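Local coordinates for ATP-dependent CLP protease, putative (Plasmodium falciparum, PDB 2F6I), which probably hydrolyses proteins to small peptides as the serine peptidase of an ATP-dependent Clp system, this chain being its catalytic domain, at residues 107-112 with 159-164; 113-118 with 195-200; 129-134 with 189-194. All blocks are in the same frame, centred on the assembly; numbering follows the deposited sequence.

Overall arrangement
The three contacts lie close together in one ClpP-type domain, one of 14 chains in the assembly. Helix 109-116 is shared by interactions 1 and 2, whose centres are about 11 Å apart; interaction 3 is centred about 12 Å from interaction 1 and 9 Å from interaction 2. Strand 130-132 pairs with strand 106-107, just ahead of helix 109-116, while helix 188-194 runs into the loop used by interaction 2. Along the chain the segments of interaction 1 alternate with those of interactions 2 and 3, and both segments of interaction 3 fall between those of interaction 2. This interleaving ties the segments carrying Ser109 and the predicted active-site His134 to the C-terminal part of the domain.

Interaction 1: residues 107-112 with 159-164; sequences VASMAS and KLLYHY
Leu161, on helix 151-169, meets Ser109 and Met110 of segment 107-112. The contact is small and mostly apolar, with one hydroxyl taking part. CD1 of Leu161 does most of the touching: Met110 SD lies 3.7 Å from Leu161 CD1, and Met110 CG lies 4.1 Å from the same methyl. Leu161 holds its CG anti to the backbone N (chi1 -175°), and from there CD1 reaches both partners. The Met110 chain instead folds at chi2 and chi3, and the two side chains run antiparallel alongside each other. Leu86 and Ile82 of helix 82-94 continue this packing.

Where polar meets apolar, Ser109 OG comes 3.6 Å from Leu161 CD1, a van der Waals touch. The sequence VASMAS matches the run that carries the nucleophilic serine in ClpP peptidases, and Ser109 has a positive phi (41°). Its side chain lies about 7 Å from that of His134, the predicted active-site residue.

No hydrogen bond crosses between the two segments. Within 159-164, His163 ND1 donates a nearly straight bond of 2.7 Å to Lys159 O. The oxygen lies in the plane of the imidazole, although ND1 approaches from above the carbonyl plane. From the opposite face of that carbonyl, Lys159 O takes the helical bond of His163 N, at 3.0 Å.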
ATOM      1  N   VAL C 107      24.025 -25.838  -2.803  1.00 42.40           N
ATOM      2  CA  VAL C 107      23.304 -26.803  -1.986  1.00 42.76           C
ATOM      3  C   VAL C 107      23.563 -26.468  -0.529  1.00 43.31           C
ATOM      4  O   VAL C 107      24.699 -26.170  -0.151  1.00 43.29           O
ATOM      5  CB  VAL C 107      23.766 -28.242  -2.281  1.00 44.37           C
ATOM      6  CG1 VAL C 107      23.048 -29.216  -1.362  1.00 44.18           C
ATOM      7  CG2 VAL C 107      23.486 -28.585  -3.741  1.00 43.37           C
ATOM      8  N   ALA C 108      22.516 -26.513   0.289  1.00 43.02           N
ATOM      9  CA  ALA C 108      22.656 -26.182   1.702  1.00 44.98           C
ATOM     10  C   ALA C 108      21.663 -26.887   2.620  1.00 46.65           C
ATOM     11  O   ALA C 108      20.655 -27.439   2.170  1.00 46.44           O
ATOM     12  CB  ALA C 108      22.536 -24.677   1.883  1.00 45.00           C
ATOM     13  N   SER C 109      21.965 -26.855   3.916  1.00 48.07           N
ATOM     14  CA  SER C 109      21.132 -27.466   4.947  1.00 49.20           C
ATOM     15  C   SER C 109      20.577 -28.828   4.532  1.00 49.33           C
ATOM     16  O   SER C 109      21.327 -29.696   4.079  1.00 50.29           O
ATOM     17  CB  SER C 109      19.987 -26.521   5.318  1.00 51.05           C
ATOM     18  OG  SER C 109      19.304 -26.981   6.469  1.00 54.26           O
ATOM     19  N   MET C 110      19.269 -29.018   4.691  1.00 49.08           N
ATOM     20  CA  MET C 110      18.639 -30.288   4.333  1.00 49.08           C
ATOM     21  C   MET C 110      18.944 -30.720   2.904  1.00 48.63           C
ATOM     22  O   MET C 110      18.965 -31.914   2.603  1.00 48.16           O
ATOM     23  CB  MET C 110      17.121 -30.223   4.537  1.00 50.24           C
ATOM     24  CG  MET C 110      16.679 -30.435   5.980  1.00 49.56           C
ATOM     25  SD  MET C 110      17.461 -31.897   6.716  1.00 54.94           S
ATOM     26  CE  MET C 110      16.744 -33.211   5.746  1.00 53.91           C
ATOM     27  N   ALA C 111      19.177 -29.751   2.023  1.00 47.05           N
ATOM     28  CA  ALA C 111      19.494 -30.062   0.637  1.00 46.48           C
ATOM     29  C   ALA C 111      20.823 -30.811   0.624  1.00 45.88           C
ATOM     30  O   ALA C 111      20.997 -31.789  -0.106  1.00 44.80           O
ATOM     31  CB  ALA C 111      19.593 -28.781  -0.184  1.00 46.46           C
ATOM     32  N   SER C 112      21.754 -30.344   1.451  1.00 45.22           N
ATOM     33  CA  SER C 112      23.068 -30.962   1.566  1.00 45.65           C
ATOM     34  C   SER C 112      22.940 -32.353   2.172  1.00 45.58           C
ATOM     35  O   SER C 112      23.616 -33.288   1.744  1.00 44.95           O
ATOM     36  CB  SER C 112      23.982 -30.103   2.444  1.00 46.62           C
ATOM     37  OG  SER C 112      24.307 -28.881   1.803  1.00 48.27           O
ATOM     38  N   LYS C 159      19.823 -30.284  15.730  1.00 52.95           N
ATOM     39  CA  LYS C 159      20.685 -31.288  16.341  1.00 53.32           C
ATOM     40  C   LYS C 159      20.463 -32.615  15.624  1.00 53.65           C
ATOM     41  O   LYS C 159      21.409 -33.352  15.348  1.00 55.19           O
ATOM     42  CB  LYS C 159      20.363 -31.427  17.822  1.00 53.05           C
ATOM     43  N   LEU C 160      19.204 -32.908  15.318  1.00 54.02           N
ATOM     44  CA  LEU C 160      18.850 -34.141  14.628  1.00 52.34           C
ATOM     45  C   LEU C 160      19.424 -34.118  13.215  1.00 51.57           C
ATOM     46  O   LEU C 160      19.922 -35.128  12.720  1.00 52.63           O
ATOM     47  CB  LEU C 160      17.327 -34.297  14.587  1.00 52.26           C
ATOM     48  CG  LEU C 160      16.751 -35.571  13.960  1.00 53.37           C
ATOM     49  CD1 LEU C 160      17.344 -36.797  14.635  1.00 54.57           C
ATOM     50  CD2 LEU C 160      15.236 -35.567  14.103  1.00 50.44           C
ATOM     51  N   LEU C 161      19.357 -32.957  12.568  1.00 50.36           N
ATOM     52  CA  LEU C 161      19.891 -32.817  11.219  1.00 48.80           C
ATOM     53  C   LEU C 161      21.381 -33.137  11.292  1.00 49.07           C
ATOM     54  O   LEU C 161      21.904 -33.893  10.474  1.00 47.89           O
ATOM     55  CB  LEU C 161      19.671 -31.387  10.706  1.00 47.63           C
ATOM     56  CG  LEU C 161      20.054 -31.035   9.259  1.00 50.17           C
ATOM     57  CD1 LEU C 161      19.461 -29.690   8.894  1.00 49.43           C
ATOM     58  CD2 LEU C 161      21.566 -31.002   9.094  1.00 50.57           C
ATOM     59  N   TYR C 162      22.055 -32.563  12.285  1.00 50.39           N
ATOM     60  CA  TYR C 162      23.482 -32.791  12.470  1.00 51.48           C
ATOM     61  C   TYR C 162      23.789 -34.279  12.610  1.00 51.81           C
ATOM     62  O   TYR C 162      24.720 -34.781  11.983  1.00 51.72           O
ATOM     63  CB  TYR C 162      24.000 -32.038  13.704  1.00 52.68           C
ATOM     64  CG  TYR C 162      23.891 -30.528  13.612  1.00 53.01           C
ATOM     65  CD1 TYR C 162      24.065 -29.869  12.393  1.00 54.05           C
ATOM     66  CD2 TYR C 162      23.637 -29.756  14.746  1.00 53.00           C
ATOM     67  CE1 TYR C 162      23.986 -28.478  12.305  1.00 54.38           C
ATOM     68  CE2 TYR C 162      23.556 -28.365  14.670  1.00 53.23           C
ATOM     69  CZ  TYR C 162      23.731 -27.732  13.446  1.00 54.95           C
ATOM     70  OH  TYR C 162      23.635 -26.360  13.358  1.00 55.94           O
ATOM     71  N   HIS C 163      23.008 -34.985  13.425  1.00 52.53           N
ATOM     72  CA  HIS C 163      23.224 -36.416  13.617  1.00 53.75           C
ATOM     73  C   HIS C 163      23.125 -37.198  12.313  1.00 53.08           C
ATOM     74  O   HIS C 163      23.959 -38.063  12.041  1.00 52.62           O
ATOM     75  CB  HIS C 163      22.229 -36.989  14.632  1.00 56.75           C
ATOM     76  CG  HIS C 163      22.613 -36.743  16.057  1.00 62.51           C
ATOM     77  ND1 HIS C 163      22.502 -35.506  16.656  1.00 64.58           N
ATOM     78  CD2 HIS C 163      23.133 -37.570  16.995  1.00 63.23           C
ATOM     79  CE1 HIS C 163      22.937 -35.582  17.902  1.00 64.43           C
ATOM     80  NE2 HIS C 163      23.326 -36.823  18.133  1.00 64.21           N
ATOM     81  N   TYR C 164      22.106 -36.903  11.510  1.00 50.88           N
ATOM     82  CA  TYR C 164      21.933 -37.593  10.240  1.00 49.41           C
ATOM     83  C   TYR C 164      23.083 -37.303   9.288  1.00 48.97           C
ATOM     84  O   TYR C 164      23.550 -38.196   8.580  1.00 48.73           O
ATOM     85  CB  TYR C 164      20.606 -37.198   9.585  1.00 50.04           C
ATOM     86  CG  TYR C 164      19.411 -37.938  10.140  1.00 51.33           C
ATOM     87  CD1 TYR C 164      18.314 -37.250  10.657  1.00 50.39           C
ATOM     88  CD2 TYR C 164      19.378 -39.335  10.150  1.00 51.68           C
ATOM     89  CE1 TYR C 164      17.214 -37.932  11.173  1.00 51.88           C
ATOM     90  CE2 TYR C 164      18.284 -40.027  10.663  1.00 52.13           C
ATOM     91  CZ  TYR C 164      17.207 -39.320  11.172  1.00 52.89           C
ATOM     92  OH  TYR C 164      16.125 -40.003  11.681  1.00 55.08           O
TER

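Interaction 2: residues 113-118 with 195-200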
ATOM      1  N   VAL C 113      22.068 -32.487   3.166  1.00 45.14           N
ATOM      2  CA  VAL C 113      21.855 -33.774   3.817  1.00 46.47           C
ATOM      3  C   VAL C 113      21.255 -34.775   2.835  1.00 47.81           C
ATOM      4  O   VAL C 113      21.667 -35.936   2.789  1.00 49.56           O
ATOM      5  CB  VAL C 113      20.915 -33.643   5.028  1.00 45.70           C
ATOM      6  CG1 VAL C 113      20.702 -35.005   5.663  1.00 44.62           C
ATOM      7  CG2 VAL C 113      21.505 -32.670   6.042  1.00 45.80           C
ATOM      8  N   ILE C 114      20.277 -34.324   2.054  1.00 47.47           N
ATOM      9  CA  ILE C 114      19.642 -35.189   1.066  1.00 46.55           C
ATOM     10  C   ILE C 114      20.701 -35.625   0.060  1.00 46.56           C
ATOM     11  O   ILE C 114      20.742 -36.784  -0.356  1.00 46.81           O
ATOM     12  CB  ILE C 114      18.503 -34.455   0.327  1.00 46.57           C
ATOM     13  CG1 ILE C 114      17.364 -34.154   1.303  1.00 46.23           C
ATOM     14  CG2 ILE C 114      18.001 -35.301  -0.835  1.00 43.97           C
ATOM     15  CD1 ILE C 114      16.240 -33.331   0.704  1.00 46.74           C
ATOM     16  N   LEU C 115      21.556 -34.685  -0.328  1.00 45.83           N
ATOM     17  CA  LEU C 115      22.632 -34.972  -1.267  1.00 45.11           C
ATOM     18  C   LEU C 115      23.508 -36.081  -0.687  1.00 46.84           C
ATOM     19  O   LEU C 115      23.850 -37.041  -1.374  1.00 46.15           O
ATOM     20  CB  LEU C 115      23.474 -33.712  -1.491  1.00 42.65           C
ATOM     21  CG  LEU C 115      24.801 -33.838  -2.246  1.00 40.77           C
ATOM     22  CD1 LEU C 115      24.563 -34.305  -3.677  1.00 37.22           C
ATOM     23  CD2 LEU C 115      25.508 -32.490  -2.233  1.00 38.59           C
ATOM     24  N   ALA C 116      23.846 -35.942   0.592  1.00 47.89           N
ATOM     25  CA  ALA C 116      24.700 -36.901   1.286  1.00 49.85           C
ATOM     26  C   ALA C 116      24.053 -38.258   1.565  1.00 51.86           C
ATOM     27  O   ALA C 116      24.753 -39.236   1.834  1.00 51.64           O
ATOM     28  CB  ALA C 116      25.200 -36.290   2.588  1.00 47.64           C
ATOM     29  N   SER C 117      22.728 -38.327   1.503  1.00 52.89           N
ATOM     30  CA  SER C 117      22.042 -39.586   1.767  1.00 55.30           C
ATOM     31  C   SER C 117      21.914 -40.470   0.533  1.00 55.59           C
ATOM     32  O   SER C 117      21.298 -41.532   0.588  1.00 57.06           O
ATOM     33  CB  SER C 117      20.655 -39.323   2.349  1.00 55.37           C
ATOM     34  OG  SER C 117      19.862 -38.574   1.448  1.00 59.38           O
ATOM     35  N   GLY C 118      22.497 -40.036  -0.579  1.00 56.44           N
ATOM     36  CA  GLY C 118      22.420 -40.827  -1.795  1.00 56.72           C
ATOM     37  C   GLY C 118      23.111 -42.166  -1.624  1.00 58.73           C
ATOM     38  O   GLY C 118      23.878 -42.353  -0.679  1.00 58.53           O
ATOM     39  N   GLY C 195      33.073 -35.912   3.123  1.00 47.14           N
ATOM     40  CA  GLY C 195      32.280 -37.129   3.126  1.00 46.37           C
ATOM     41  C   GLY C 195      30.833 -36.923   2.711  1.00 46.51           C
ATOM     42  O   GLY C 195      29.985 -37.782   2.963  1.00 46.13           O
ATOM     43  N   ILE C 196      30.549 -35.787   2.076  1.00 46.24           N
ATOM     44  CA  ILE C 196      29.195 -35.475   1.621  1.00 44.78           C
ATOM     45  C   ILE C 196      28.925 -36.106   0.258  1.00 43.09           C
ATOM     46  O   ILE C 196      27.834 -36.611   0.007  1.00 43.31           O
ATOM     47  CB  ILE C 196      28.975 -33.946   1.539  1.00 44.87           C
ATOM     48  CG1 ILE C 196      29.010 -33.351   2.948  1.00 44.58           C
ATOM     49  CG2 ILE C 196      27.643 -33.635   0.860  1.00 43.67           C
ATOM     50  CD1 ILE C 196      28.952 -31.838   2.987  1.00 45.28           C
ATOM     51  N   ILE C 197      29.919 -36.070  -0.619  1.00 43.98           N
ATOM     52  CA  ILE C 197      29.790 -36.668  -1.945  1.00 46.01           C
ATOM     53  C   ILE C 197      30.937 -37.647  -2.146  1.00 48.28           C
ATOM     54  O   ILE C 197      31.975 -37.544  -1.493  1.00 49.44           O
ATOM     55  CB  ILE C 197      29.845 -35.608  -3.068  1.00 44.43           C
ATOM     56  CG1 ILE C 197      31.154 -34.821  -2.979  1.00 43.43           C
ATOM     57  CG2 ILE C 197      28.637 -34.690  -2.972  1.00 43.01           C
ATOM     58  CD1 ILE C 197      31.347 -33.813  -4.088  1.00 43.23           C
ATOM     59  N   ASP C 198      30.751 -38.594  -3.056  1.00 50.76           N
ATOM     60  CA  ASP C 198      31.775 -39.592  -3.323  1.00 53.15           C
ATOM     61  C   ASP C 198      32.776 -39.145  -4.381  1.00 54.84           C
ATOM     62  O   ASP C 198      33.961 -39.458  -4.288  1.00 56.92           O
ATOM     63  CB  ASP C 198      31.120 -40.903  -3.749  1.00 53.05           C
ATOM     64  CG  ASP C 198      30.081 -41.375  -2.755  1.00 55.43           C
ATOM     65  OD1 ASP C 198      30.437 -41.583  -1.576  1.00 57.82           O
ATOM     66  OD2 ASP C 198      28.909 -41.534  -3.150  1.00 56.03           O
ATOM     67  N   GLU C 199      32.308 -38.412  -5.385  1.00 56.22           N
ATOM     68  CA  GLU C 199      33.212 -37.956  -6.431  1.00 58.20           C
ATOM     69  C   GLU C 199      32.790 -36.683  -7.147  1.00 56.44           C
ATOM     70  O   GLU C 199      31.607 -36.352  -7.222  1.00 56.54           O
ATOM     71  CB  GLU C 199      33.427 -39.073  -7.457  1.00 61.73           C
ATOM     72  CG  GLU C 199      32.153 -39.740  -7.930  1.00 67.13           C
ATOM     73  CD  GLU C 199      32.425 -40.905  -8.864  1.00 72.71           C
ATOM     74  OE1 GLU C 199      33.230 -41.789  -8.492  1.00 73.86           O
ATOM     75  OE2 GLU C 199      31.832 -40.942  -9.967  1.00 74.62           O
ATOM     76  N   VAL C 200      33.787 -35.971  -7.663  1.00 54.58           N
ATOM     77  CA  VAL C 200      33.572 -34.733  -8.395  1.00 52.02           C
ATOM     78  C   VAL C 200      33.612 -35.054  -9.883  1.00 51.36           C
ATOM     79  O   VAL C 200      34.634 -35.504 -10.397  1.00 51.59           O
ATOM     80  CB  VAL C 200      34.676 -33.699  -8.081  1.00 50.57           C
ATOM     81  CG1 VAL C 200      34.460 -32.441  -8.908  1.00 51.00           C
ATOM     82  CG2 VAL C 200      34.677 -33.373  -6.592  1.00 48.82           C
TER
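The carbonyl oxygen of Ile114 is gripped twice by Ser117, where the helix ends just beside the touch of Leu115 and Ala116 on Ile196. Ser117 OG bonds to Ile114 O at 2.7 Å, while Ser117 N reaches Ile114 O at 3.1 Å. Both donors come from the same face of the carbonyl, the hydroxyl tilted 28° from its plane. Ser117 OG is thus folded back on the last helical turn.

Across the contact the backbones come close, and the link is a CA-H...O contact: Ala116 CA stands 3.4 Å from Ile196 O, with an angle of 147° at the hydrogen. Ala116 CB also meets the CG2 methyl of Ile196, at 4.0 Å.

Leu115 supplies the rest. A chi1 of 169° swings its branch away from its own amide and sets CD2 between two methyls: Leu115 CD2 is 3.9 Å from Ile196 CG2 and equally far from Ile197 CG2. Ile196 is crossed nearly at a right angle, Ile197 more obliquely.

Gly195, with positive phi, closes helix 188-194 in a Schellman motif and turns the chain toward strand 199-200; within that turn Ile196 N probably bonds to Ala191 O. Arg123 of strand 123-125 joins both segments, through a hydrogen bond to Ala116 O and a salt bridge to Asp198. The contact therefore lies between the end of helix 109-116 and the chain leaving helix 188-194, with Ile131 of strand 130-132 packed on both Leu115 and Ile196, and Thr169 of helix 151-169 on Ile196.

Interaction 3: residues 129-134 with 189-194; sequences CRIMIH and LEAKQY
Two isoleucine tips from segment 129-134 meet helix 188-194. Ile131 CD1 lies tightly against the Ala191 methyl, 3.4 Å from CB. Two residues on, Ile133 reaches Tyr194, crossing it at about a right angle: its CD1 is 3.8 Å from Tyr194 CZ and 3.3 Å from the phenol oxygen OH. In both isoleucines, with CG1 beside the backbone N (chi1 -56°) and the chain extended beyond it, CD1 reaches the helix.

The polar end of Tyr194 is held elsewhere, by a hydrogen bond of its OH to Asp179 of helix 173-181.

Water links the charged pair. Arg130 NH1 donates to water 1 at 3.0 Å, in the plane and at the edge of the guanidinium, and the water donates to Glu190 OE1 at 3.1 Å. Arg130 NH1 and Glu190 OE1 themselves remain 5.1 Å apart. The same arginine makes a salt bridge to Glu153 and a cation-pi contact with Tyr156, both of a neighbouring subunit.

Strand 130-132 thus backs onto helix 188-194 and leads to His134, whose ring carries Met132 CG over one face, consistent with the ClpP-type (S14) fold, in which this strand precedes the active-site histidine, predicted here as His134.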
ATOM      1  N   CYS C 129      29.923 -26.317  -7.913  1.00 43.42           N
ATOM      2  CA  CYS C 129      28.906 -26.320  -6.869  1.00 42.32           C
ATOM      3  C   CYS C 129      29.455 -25.862  -5.515  1.00 43.11           C
ATOM      4  O   CYS C 129      30.585 -26.184  -5.143  1.00 42.94           O
ATOM      5  CB  CYS C 129      28.309 -27.719  -6.729  1.00 42.24           C
ATOM      6  SG  CYS C 129      26.936 -27.814  -5.567  1.00 49.30           S
ATOM      7  N   ARG C 130      28.649 -25.100  -4.786  1.00 42.60           N
ATOM      8  CA  ARG C 130      29.038 -24.622  -3.466  1.00 43.46           C
ATOM      9  C   ARG C 130      28.138 -25.336  -2.468  1.00 44.22           C
ATOM     10  O   ARG C 130      26.914 -25.272  -2.573  1.00 45.89           O
ATOM     11  CB  ARG C 130      28.858 -23.106  -3.367  1.00 43.61           C
ATOM     12  CG  ARG C 130      29.669 -22.321  -4.395  1.00 46.31           C
ATOM     13  CD  ARG C 130      31.166 -22.503  -4.185  1.00 47.69           C
ATOM     14  NE  ARG C 130      31.651 -21.760  -3.025  1.00 48.84           N
ATOM     15  CZ  ARG C 130      32.866 -21.893  -2.503  1.00 49.44           C
ATOM     16  NH1 ARG C 130      33.734 -22.748  -3.031  1.00 49.49           N
ATOM     17  NH2 ARG C 130      33.218 -21.159  -1.454  1.00 49.14           N
ATOM     18  N   ILE C 131      28.750 -26.022  -1.509  1.00 44.95           N
ATOM     19  CA  ILE C 131      28.017 -26.785  -0.505  1.00 45.71           C
ATOM     20  C   ILE C 131      28.272 -26.267   0.907  1.00 47.11           C
ATOM     21  O   ILE C 131      29.412 -25.984   1.277  1.00 48.46           O
ATOM     22  CB  ILE C 131      28.420 -28.273  -0.582  1.00 45.97           C
ATOM     23  CG1 ILE C 131      28.192 -28.790  -2.005  1.00 47.76           C
ATOM     24  CG2 ILE C 131      27.625 -29.088   0.415  1.00 46.29           C
ATOM     25  CD1 ILE C 131      28.715 -30.188  -2.250  1.00 47.28           C
ATOM     26  N   MET C 132      27.204 -26.150   1.690  1.00 48.58           N
ATOM     27  CA  MET C 132      27.296 -25.664   3.064  1.00 49.43           C
ATOM     28  C   MET C 132      26.331 -26.420   3.967  1.00 49.86           C
ATOM     29  O   MET C 132      25.400 -27.068   3.492  1.00 50.15           O
ATOM     30  CB  MET C 132      26.971 -24.174   3.114  1.00 51.31           C
ATOM     31  CG  MET C 132      25.546 -23.861   2.711  1.00 55.03           C
ATOM     32  SD  MET C 132      25.452 -22.413   1.660  1.00 61.03           S
ATOM     33  CE  MET C 132      26.590 -22.909   0.374  1.00 58.05           C
ATOM     34  N   ILE C 133      26.547 -26.321   5.272  1.00 50.56           N
ATOM     35  CA  ILE C 133      25.704 -27.012   6.236  1.00 53.03           C
ATOM     36  C   ILE C 133      24.615 -26.108   6.808  1.00 54.39           C
ATOM     37  O   ILE C 133      23.497 -26.557   7.064  1.00 53.87           O
ATOM     38  CB  ILE C 133      26.556 -27.570   7.392  1.00 53.52           C
ATOM     39  CG1 ILE C 133      27.654 -28.472   6.822  1.00 53.66           C
ATOM     40  CG2 ILE C 133      25.676 -28.337   8.369  1.00 52.23           C
ATOM     41  CD1 ILE C 133      28.627 -28.985   7.862  1.00 55.67           C
ATOM     42  N   HIS C 134      24.950 -24.837   7.003  1.00 57.11           N
ATOM     43  CA  HIS C 134      24.021 -23.848   7.549  1.00 59.46           C
ATOM     44  C   HIS C 134      22.831 -23.593   6.620  1.00 61.08           C
ATOM     45  O   HIS C 134      22.777 -24.117   5.507  1.00 60.89           O
ATOM     46  CB  HIS C 134      24.768 -22.539   7.798  1.00 60.24           C
ATOM     47  CG  HIS C 134      25.361 -21.941   6.558  1.00 62.01           C
ATOM     48  ND1 HIS C 134      24.733 -20.950   5.835  1.00 62.51           N
ATOM     49  CD2 HIS C 134      26.509 -22.219   5.897  1.00 61.82           C
ATOM     50  CE1 HIS C 134      25.468 -20.643   4.780  1.00 61.55           C
ATOM     51  NE2 HIS C 134      26.551 -21.399   4.795  1.00 62.37           N
ATOM     52  N   LEU C 189      35.490 -30.477  -4.218  1.00 47.45           N
ATOM     53  CA  LEU C 189      36.512 -31.319  -3.612  1.00 49.03           C
ATOM     54  C   LEU C 189      36.448 -31.347  -2.087  1.00 48.75           C
ATOM     55  O   LEU C 189      36.528 -32.413  -1.473  1.00 48.12           O
ATOM     56  CB  LEU C 189      37.900 -30.861  -4.062  1.00 50.24           C
ATOM     57  CG  LEU C 189      39.063 -31.728  -3.571  1.00 54.38           C
ATOM     58  CD1 LEU C 189      38.824 -33.184  -3.968  1.00 52.30           C
ATOM     59  CD2 LEU C 189      40.371 -31.211  -4.159  1.00 52.85           C
ATOM     60  N   GLU C 190      36.306 -30.179  -1.474  1.00 48.97           N
ATOM     61  CA  GLU C 190      36.237 -30.109  -0.021  1.00 49.77           C
ATOM     62  C   GLU C 190      35.018 -30.878   0.479  1.00 49.87           C
ATOM     63  O   GLU C 190      35.038 -31.453   1.570  1.00 49.63           O
ATOM     64  CB  GLU C 190      36.178 -28.650   0.432  1.00 50.26           C
ATOM     65  CG  GLU C 190      37.374 -27.835  -0.040  1.00 53.42           C
ATOM     66  CD  GLU C 190      37.361 -26.403   0.468  1.00 55.75           C
ATOM     67  OE1 GLU C 190      36.338 -25.709   0.279  1.00 57.19           O
ATOM     68  OE2 GLU C 190      38.382 -25.970   1.048  1.00 55.82           O
ATOM     69  N   ALA C 191      33.964 -30.898  -0.330  1.00 49.51           N
ATOM     70  CA  ALA C 191      32.742 -31.609   0.024  1.00 48.64           C
ATOM     71  C   ALA C 191      33.019 -33.108   0.037  1.00 47.63           C
ATOM     72  O   ALA C 191      32.526 -33.833   0.898  1.00 47.80           O
ATOM     73  CB  ALA C 191      31.637 -31.288  -0.973  1.00 46.22           C
ATOM     74  N   LYS C 192      33.809 -33.567  -0.926  1.00 48.02           N
ATOM     75  CA  LYS C 192      34.155 -34.978  -1.016  1.00 49.68           C
ATOM     76  C   LYS C 192      34.996 -35.394   0.187  1.00 49.92           C
ATOM     77  O   LYS C 192      34.733 -36.416   0.819  1.00 48.98           O
ATOM     78  CB  LYS C 192      34.931 -35.247  -2.302  1.00 49.85           C
ATOM     79  CG  LYS C 192      35.430 -36.672  -2.430  1.00 51.89           C
ATOM     80  CD  LYS C 192      36.264 -36.836  -3.682  1.00 53.09           C
ATOM     81  CE  LYS C 192      36.805 -38.244  -3.802  1.00 54.73           C
ATOM     82  NZ  LYS C 192      37.607 -38.398  -5.046  1.00 59.45           N
ATOM     83  N   GLN C 193      36.007 -34.591   0.499  1.00 49.59           N
ATOM     84  CA  GLN C 193      36.889 -34.868   1.625  1.00 50.62           C
ATOM     85  C   GLN C 193      36.104 -34.863   2.931  1.00 50.52           C
ATOM     86  O   GLN C 193      36.477 -35.537   3.893  1.00 51.13           O
ATOM     87  CB  GLN C 193      38.000 -33.821   1.691  1.00 51.90           C
ATOM     88  CG  GLN C 193      38.802 -33.699   0.405  1.00 56.15           C
ATOM     89  CD  GLN C 193      39.805 -32.564   0.453  1.00 59.54           C
ATOM     90  OE1 GLN C 193      39.456 -31.424   0.769  1.00 60.23           O
ATOM     91  NE2 GLN C 193      41.061 -32.868   0.133  1.00 60.37           N
ATOM     92  N   TYR C 194      35.014 -34.101   2.954  1.00 49.31           N
ATOM     93  CA  TYR C 194      34.168 -33.998   4.137  1.00 47.75           C
ATOM     94  C   TYR C 194      33.323 -35.263   4.257  1.00 47.56           C
ATOM     95  O   TYR C 194      32.903 -35.642   5.350  1.00 47.08           O
ATOM     96  CB  TYR C 194      33.249 -32.782   4.017  1.00 48.91           C
ATOM     97  CG  TYR C 194      32.741 -32.235   5.336  1.00 48.51           C
ATOM     98  CD1 TYR C 194      33.505 -31.337   6.081  1.00 48.16           C
ATOM     99  CD2 TYR C 194      31.488 -32.597   5.826  1.00 49.16           C
ATOM    100  CE1 TYR C 194      33.033 -30.810   7.279  1.00 48.23           C
ATOM    101  CE2 TYR C 194      31.007 -32.077   7.026  1.00 49.44           C
ATOM    102  CZ  TYR C 194      31.783 -31.183   7.746  1.00 50.12           C
ATOM    103  OH  TYR C 194      31.301 -30.652   8.921  1.00 49.82           O
TER
HETATM  104  O   HOH W   1      36.208 -23.052  -1.331  1.00 47.76           O